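Local structure of endoglucanase (Humicola insolens, 1DYS) at residues 18-23 and 312-317; 316-319 and 325-328; 323-326 and 330-333. The protein hydrolyses internal beta-1,4-glucosidic linkages in cellulose as a family 6 endoglucanase, and so takes part in the recycling of plant biomass. One frame throughout, in Å; residues are numbered along the deposited sequence. Where two conformers were deposited one is given.

Overall arrangement
From the N terminus, helix 15-29 supplies the first half of contact 1, and the chain then runs through nearly the whole parallel sheet before residues 312-317, in the loop after strand 303-307, close it. Contact 2 begins where contact 1 ends, sharing Asp-316 and Gly-317, and closes a short loop when 325-328 doubles back beside 316-319. Contact 3 opens at 323, before contact 2 is complete, and ends at 333, so these two cross, with Pro-325 and Ala-326 in common. Together they show how one long loop can be folded on itself, joined to the first long helix and led into helix 332-340; Ser-315 OG to Pro-325 O and Gly-313 O to Phe-331 N are probable hydrogen bonds between them.

Contact 1. Residues 18-23 and 312-317; sequences SSKLDQ and GGESDG
Lys-20 and Glu-314 meet in a salt bridge that spans almost the entire chain, joining helix 15-29 to the loop that follows strand 303-307, the last strand of the parallel sheet in this family 6 hydrolase, whose fold is a distorted alpha/beta barrel. Two long side chains make the bridge, while the backbones stay apart. The lysine leaves the helix with CB directed toward the loop. CG is turned to the side of its own backbone N (chi1 -61°), and from there the chain runs extended, with CB and CD passing along the indole of Trp-330. Lys-20 CD is already 4.1 Å from OE2 of Glu-314. CE of Lys-20 closes to 3.6 Å from the same OE2 of Glu-314, and NZ completes the approach with a hydrogen-bonded ion pair of 2.7 Å to Glu-314 OE2. Glu-314 is extended as well, and the two chains cross at about a right angle. NZ comes at OE2 from above the carboxylate, 55° out of its plane. A second, weak and long ion pair links NZ to Asp-16 on the same helix.

Glu-314 probably binds substrate, as does Lys-310, whose NZ is hydrogen-bonded to the backbone O of Glu-314. The lysine of the helix thus stands as a second-shell charge that is likely to steady this carboxylate and offset its charge. The loop around it is shaped by a bond of its own: Ser-315 forms an ST turn, its OG accepting from Gly-317 N at 3.0 Å with an N-H...O angle of 150°.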
# COMPACT_ATOMS: atom_id res chain seq x y z
N SER A 18 -18.36 7.42 -3.91
CA SER A 18 -19.21 8.25 -4.77
C SER A 18 -18.45 9.38 -5.45
O SER A 18 -18.67 9.66 -6.63
CB SER A 18 -20.35 8.78 -3.89
OG SER A 18 -21.44 7.88 -3.91
N SER A 19 -17.49 9.99 -4.76
CA SER A 19 -16.68 11.04 -5.38
C SER A 19 -15.82 10.50 -6.52
O SER A 19 -15.73 11.08 -7.61
CB SER A 19 -15.81 11.74 -4.32
OG SER A 19 -16.63 12.41 -3.40
N LYS A 20 -15.21 9.33 -6.28
CA LYS A 20 -14.36 8.71 -7.29
C LYS A 20 -15.15 8.33 -8.54
O LYS A 20 -14.66 8.46 -9.66
CB LYS A 20 -13.68 7.48 -6.70
CG LYS A 20 -12.78 7.84 -5.51
CD LYS A 20 -12.08 6.56 -5.10
CE LYS A 20 -11.59 6.51 -3.69
NZ LYS A 20 -10.78 5.29 -3.46
N LEU A 21 -16.39 7.92 -8.38
CA LEU A 21 -17.27 7.56 -9.48
C LEU A 21 -17.61 8.74 -10.38
O LEU A 21 -18.06 8.50 -11.50
CB LEU A 21 -18.59 6.97 -8.95
CG LEU A 21 -18.41 5.51 -8.56
CD1 LEU A 21 -19.60 5.00 -7.73
CD2 LEU A 21 -18.20 4.59 -9.76
N ASP A 22 -17.47 9.95 -9.84
CA ASP A 22 -17.71 11.11 -10.72
C ASP A 22 -16.84 11.02 -11.97
O ASP A 22 -17.29 11.34 -13.08
CB ASP A 22 -17.50 12.43 -10.00
CG ASP A 22 -18.56 13.43 -10.43
OD1 ASP A 22 -19.74 13.08 -10.24
OD2 ASP A 22 -18.20 14.52 -10.95
N GLN A 23 -15.59 10.53 -11.85
CA GLN A 23 -14.74 10.36 -13.02
C GLN A 23 -15.43 9.45 -14.03
O GLN A 23 -15.41 9.71 -15.24
CB GLN A 23 -13.39 9.75 -12.62
CG GLN A 23 -12.49 9.51 -13.83
CD GLN A 23 -11.06 9.16 -13.43
OE1 GLN A 23 -10.22 8.98 -14.32
NE2 GLN A 23 -10.76 9.06 -12.15
N GLY A 312 -16.33 -1.33 -6.15
CA GLY A 312 -15.98 -1.72 -7.50
C GLY A 312 -15.54 -0.49 -8.29
O GLY A 312 -16.28 0.50 -8.36
N GLY A 313 -14.33 -0.64 -8.84
CA GLY A 313 -13.67 0.45 -9.55
C GLY A 313 -12.32 0.71 -8.86
O GLY A 313 -11.37 1.15 -9.50
N GLU A 314 -12.21 0.35 -7.58
CA GLU A 314 -10.89 0.41 -6.91
C GLU A 314 -10.12 -0.85 -7.28
O GLU A 314 -10.65 -1.93 -7.09
CB GLU A 314 -11.12 0.40 -5.38
CG GLU A 314 -11.59 1.76 -4.90
CD GLU A 314 -11.73 1.99 -3.41
OE1 GLU A 314 -11.36 1.08 -2.63
OE2 GLU A 314 -12.22 3.06 -2.99
N SER A 315 -8.92 -0.75 -7.83
CA SER A 315 -8.20 -1.93 -8.27
C SER A 315 -7.88 -2.89 -7.14
O SER A 315 -7.63 -2.51 -6.00
CB SER A 315 -6.92 -1.48 -8.96
OG SER A 315 -6.14 -2.54 -9.46
N ASP A 316 -7.84 -4.16 -7.52
CA ASP A 316 -7.40 -5.21 -6.63
C ASP A 316 -5.85 -5.30 -6.59
O ASP A 316 -5.33 -5.96 -5.70
CB ASP A 316 -7.94 -6.56 -7.08
CG ASP A 316 -9.46 -6.61 -6.97
OD1 ASP A 316 -9.97 -6.10 -5.96
OD2 ASP A 316 -10.03 -7.17 -7.94
N GLY A 317 -5.22 -4.76 -7.63
CA GLY A 317 -3.75 -4.85 -7.76
C GLY A 317 -3.40 -4.65 -9.24
O GLY A 317 -4.31 -4.60 -10.08

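Contact 2. Residues 316-319 and 325-328; sequences DGQC and PAAG
Gln-318 lies against the peptide that joins Pro-325 to Ala-326, in a pairing of two loop segments running in opposite directions. Its CG is placed beside the backbone N (chi1 -52°) with CD continuing the extended line, and this brings CG of Gln-318 to 3.4 Å from Ala-326 N. The flat amide beyond reaches only the margin of the contact, with Gln-318 OE1 4.2 Å from Ala-326 CB. That OE1 is also hydrogen-bonded outside the two segments, and Gln-318 N is hydrogen-bonded to OE1 of Gln-318 of the second subunit. Ala-327 makes the other side-chain touch, its CB packing 3.5 Å from Asp-316 O.

Between them Gly-317 brings bare backbone close, its CA 3.6 Å from Ala-327 N; a CB there would be crowded by Cys-319 SG. Two acceptors, Gly-317 O and Pro-325 O, come within 3.1 Å of each other. Donors outside the pair probably ease this, Ser-315 OG bonding to Pro-325 O and Asn-284 ND2 weakly to Gly-317 O, while Asp-316 turns its carboxylate from the contact, toward Arg-269, Lys-310 and the backbone N of Asn-284. Gln-318 is the centre of an inverse gamma turn, next to Cys-319 with its disulfide to Cys-283: a loop bent back on itself beside the probable substrate-binding residues Lys-310 and Trp-282.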
# COMPACT_ATOMS: atom_id res chain seq x y z
N ASP A 316 -7.84 -4.16 -7.52
CA ASP A 316 -7.40 -5.21 -6.63
C ASP A 316 -5.85 -5.30 -6.59
O ASP A 316 -5.33 -5.96 -5.70
CB ASP A 316 -7.94 -6.56 -7.08
CG ASP A 316 -9.46 -6.61 -6.97
OD1 ASP A 316 -9.97 -6.10 -5.96
OD2 ASP A 316 -10.03 -7.17 -7.94
N GLY A 317 -5.22 -4.76 -7.63
CA GLY A 317 -3.75 -4.85 -7.76
C GLY A 317 -3.40 -4.65 -9.24
O GLY A 317 -4.31 -4.60 -10.08
N GLN A 318 -2.13 -4.64 -9.60
CA GLN A 318 -1.70 -4.43 -10.98
C GLN A 318 -1.69 -5.77 -11.70
O GLN A 318 -0.64 -6.37 -11.95
CB GLN A 318 -0.32 -3.78 -11.02
CG GLN A 318 -0.18 -2.55 -10.19
CD GLN A 318 1.23 -1.95 -10.22
OE1 GLN A 318 1.88 -2.10 -9.21
NE2 GLN A 318 1.46 -1.38 -11.40
N CYS A 319 -2.91 -6.25 -11.99
CA CYS A 319 -3.08 -7.59 -12.51
C CYS A 319 -4.50 -7.69 -13.08
O CYS A 319 -5.29 -6.75 -12.95
CB CYS A 319 -2.88 -8.59 -11.37
SG CYS A 319 -3.43 -8.29 -9.70
N PRO A 325 -4.09 -0.41 -12.10
CA PRO A 325 -3.23 0.24 -11.13
C PRO A 325 -3.00 -0.53 -9.86
O PRO A 325 -3.60 -1.61 -9.77
CB PRO A 325 -3.96 1.58 -10.83
CG PRO A 325 -5.40 1.23 -11.11
CD PRO A 325 -5.49 0.08 -12.08
N ALA A 326 -2.19 -0.17 -8.86
CA ALA A 326 -2.01 -0.87 -7.60
C ALA A 326 -3.24 -1.02 -6.75
O ALA A 326 -4.17 -0.21 -6.96
CB ALA A 326 -0.93 -0.07 -6.82
N ALA A 327 -3.34 -1.93 -5.78
CA ALA A 327 -4.51 -2.15 -4.97
C ALA A 327 -4.99 -0.85 -4.34
O ALA A 327 -4.25 -0.07 -3.75
CB ALA A 327 -4.31 -3.18 -3.87
N GLY A 328 -6.28 -0.62 -4.46
CA GLY A 328 -6.98 0.53 -3.95
C GLY A 328 -6.96 1.74 -4.88
O GLY A 328 -7.71 2.65 -4.56

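Contact 3. Residues 323-326 and 330-333; sequences GAPA and WFDA
Ala-324 and Phe-331 stand opposite each other, their CA atoms 6.2 Å apart, where the loop turns back and Phe-331 takes the N-cap position just before helix 332-340. The phenylalanine carries most of the contact. With CG swung anti to the backbone N (chi1 -175°), its ring is laid against residues 323-325. Ala-324 CA makes a CH-pi contact over one face, 3.8 Å from the centroid of the Phe-331 ring and 19° off the ring normal, while the methyl of Ala-324 reaches toward the rim, with CB 3.6 Å from CE2 of Phe-331. Over the same face sits Pro-325 CD, 4.0 Å from that centroid in a second CH-pi contact. It lies nearer the CB end of the ring and comes to 3.5 Å from CG of Phe-331. Gly-323 adds its carbonyl carbon obliquely at CE1. Were the ring of Phe-331 cut back to an alanine here, the CH groups of Ala-324 and Pro-325 would probably lose the face they rest on, and a gap would be likely to open between the loop and the start of the helix.

This is the far end of the connection that leads from the last strand of the sheet, 303-307, to helix 332-340. It is fixed there by the backbone bond of Phe-331 with Gly-313 and by Trp-330, whose indole packs against helix 15-29. Pro-325 CG also touches the carbonyl of Trp-330, at 3.4 Å from its O. The indole is held in its rotation by NE1, which donates to the anti lone pair of Asp-332 OD1, 2.8 Å away and nearly straight at 167°, with OD1 almost in the plane of the indole. Thr-24 OG1 bonds to the same oxygen, and Trp-330 N pairs with Glu-97 OE1 of the second subunit.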
# COMPACT_ATOMS: atom_id res chain seq x y z
N GLY A 323 -4.10 -2.36 -17.88
CA GLY A 323 -4.25 -1.00 -17.39
C GLY A 323 -4.50 -0.89 -15.90
O GLY A 323 -4.57 0.21 -15.34
N ALA A 324 -4.57 -2.02 -15.20
CA ALA A 324 -4.79 -2.02 -13.77
C ALA A 324 -3.69 -1.39 -12.93
O ALA A 324 -2.51 -1.78 -12.94
CB ALA A 324 -4.96 -3.48 -13.33
N PRO A 325 -4.09 -0.41 -12.10
CA PRO A 325 -3.23 0.24 -11.13
C PRO A 325 -3.00 -0.53 -9.86
O PRO A 325 -3.60 -1.61 -9.77
CB PRO A 325 -3.96 1.58 -10.83
CG PRO A 325 -5.40 1.23 -11.11
CD PRO A 325 -5.49 0.08 -12.08
N ALA A 326 -2.19 -0.17 -8.86
CA ALA A 326 -2.01 -0.87 -7.60
C ALA A 326 -3.24 -1.02 -6.75
O ALA A 326 -4.17 -0.21 -6.96
CB ALA A 326 -0.93 -0.07 -6.82
N TRP A 330 -7.89 3.94 -8.18
CA TRP A 330 -9.06 3.95 -9.06
C TRP A 330 -8.69 3.46 -10.45
O TRP A 330 -7.65 3.78 -11.03
CB TRP A 330 -9.59 5.38 -9.12
CG TRP A 330 -10.92 5.38 -9.81
CD1 TRP A 330 -11.23 5.87 -11.02
CD2 TRP A 330 -12.14 4.87 -9.24
NE1 TRP A 330 -12.59 5.70 -11.30
CE2 TRP A 330 -13.14 5.10 -10.18
CE3 TRP A 330 -12.48 4.24 -8.04
CZ2 TRP A 330 -14.48 4.72 -10.00
CZ3 TRP A 330 -13.80 3.88 -7.82
CH2 TRP A 330 -14.79 4.10 -8.80
N PHE A 331 -9.54 2.60 -10.99
CA PHE A 331 -9.34 1.93 -12.27
C PHE A 331 -10.59 2.23 -13.10
O PHE A 331 -11.53 1.42 -13.09
CB PHE A 331 -9.14 0.43 -12.02
CG PHE A 331 -8.81 -0.43 -13.21
CD1 PHE A 331 -8.60 0.11 -14.47
CD2 PHE A 331 -8.66 -1.80 -13.04
CE1 PHE A 331 -8.28 -0.70 -15.55
CE2 PHE A 331 -8.35 -2.62 -14.11
CZ PHE A 331 -8.16 -2.06 -15.36
N ASP A 332 -10.57 3.43 -13.71
CA ASP A 332 -11.82 3.89 -14.33
C ASP A 332 -12.33 3.05 -15.46
O ASP A 332 -13.56 2.92 -15.57
CB ASP A 332 -11.67 5.38 -14.67
CG ASP A 332 -13.04 6.01 -14.86
OD1 ASP A 332 -13.73 6.15 -13.82
OD2 ASP A 332 -13.39 6.36 -16.01
N ALA A 333 -11.48 2.40 -16.28
CA ALA A 333 -12.03 1.54 -17.32
C ALA A 333 -12.79 0.34 -16.70
O ALA A 333 -13.72 -0.17 -17.32
CB ALA A 333 -10.90 1.03 -18.20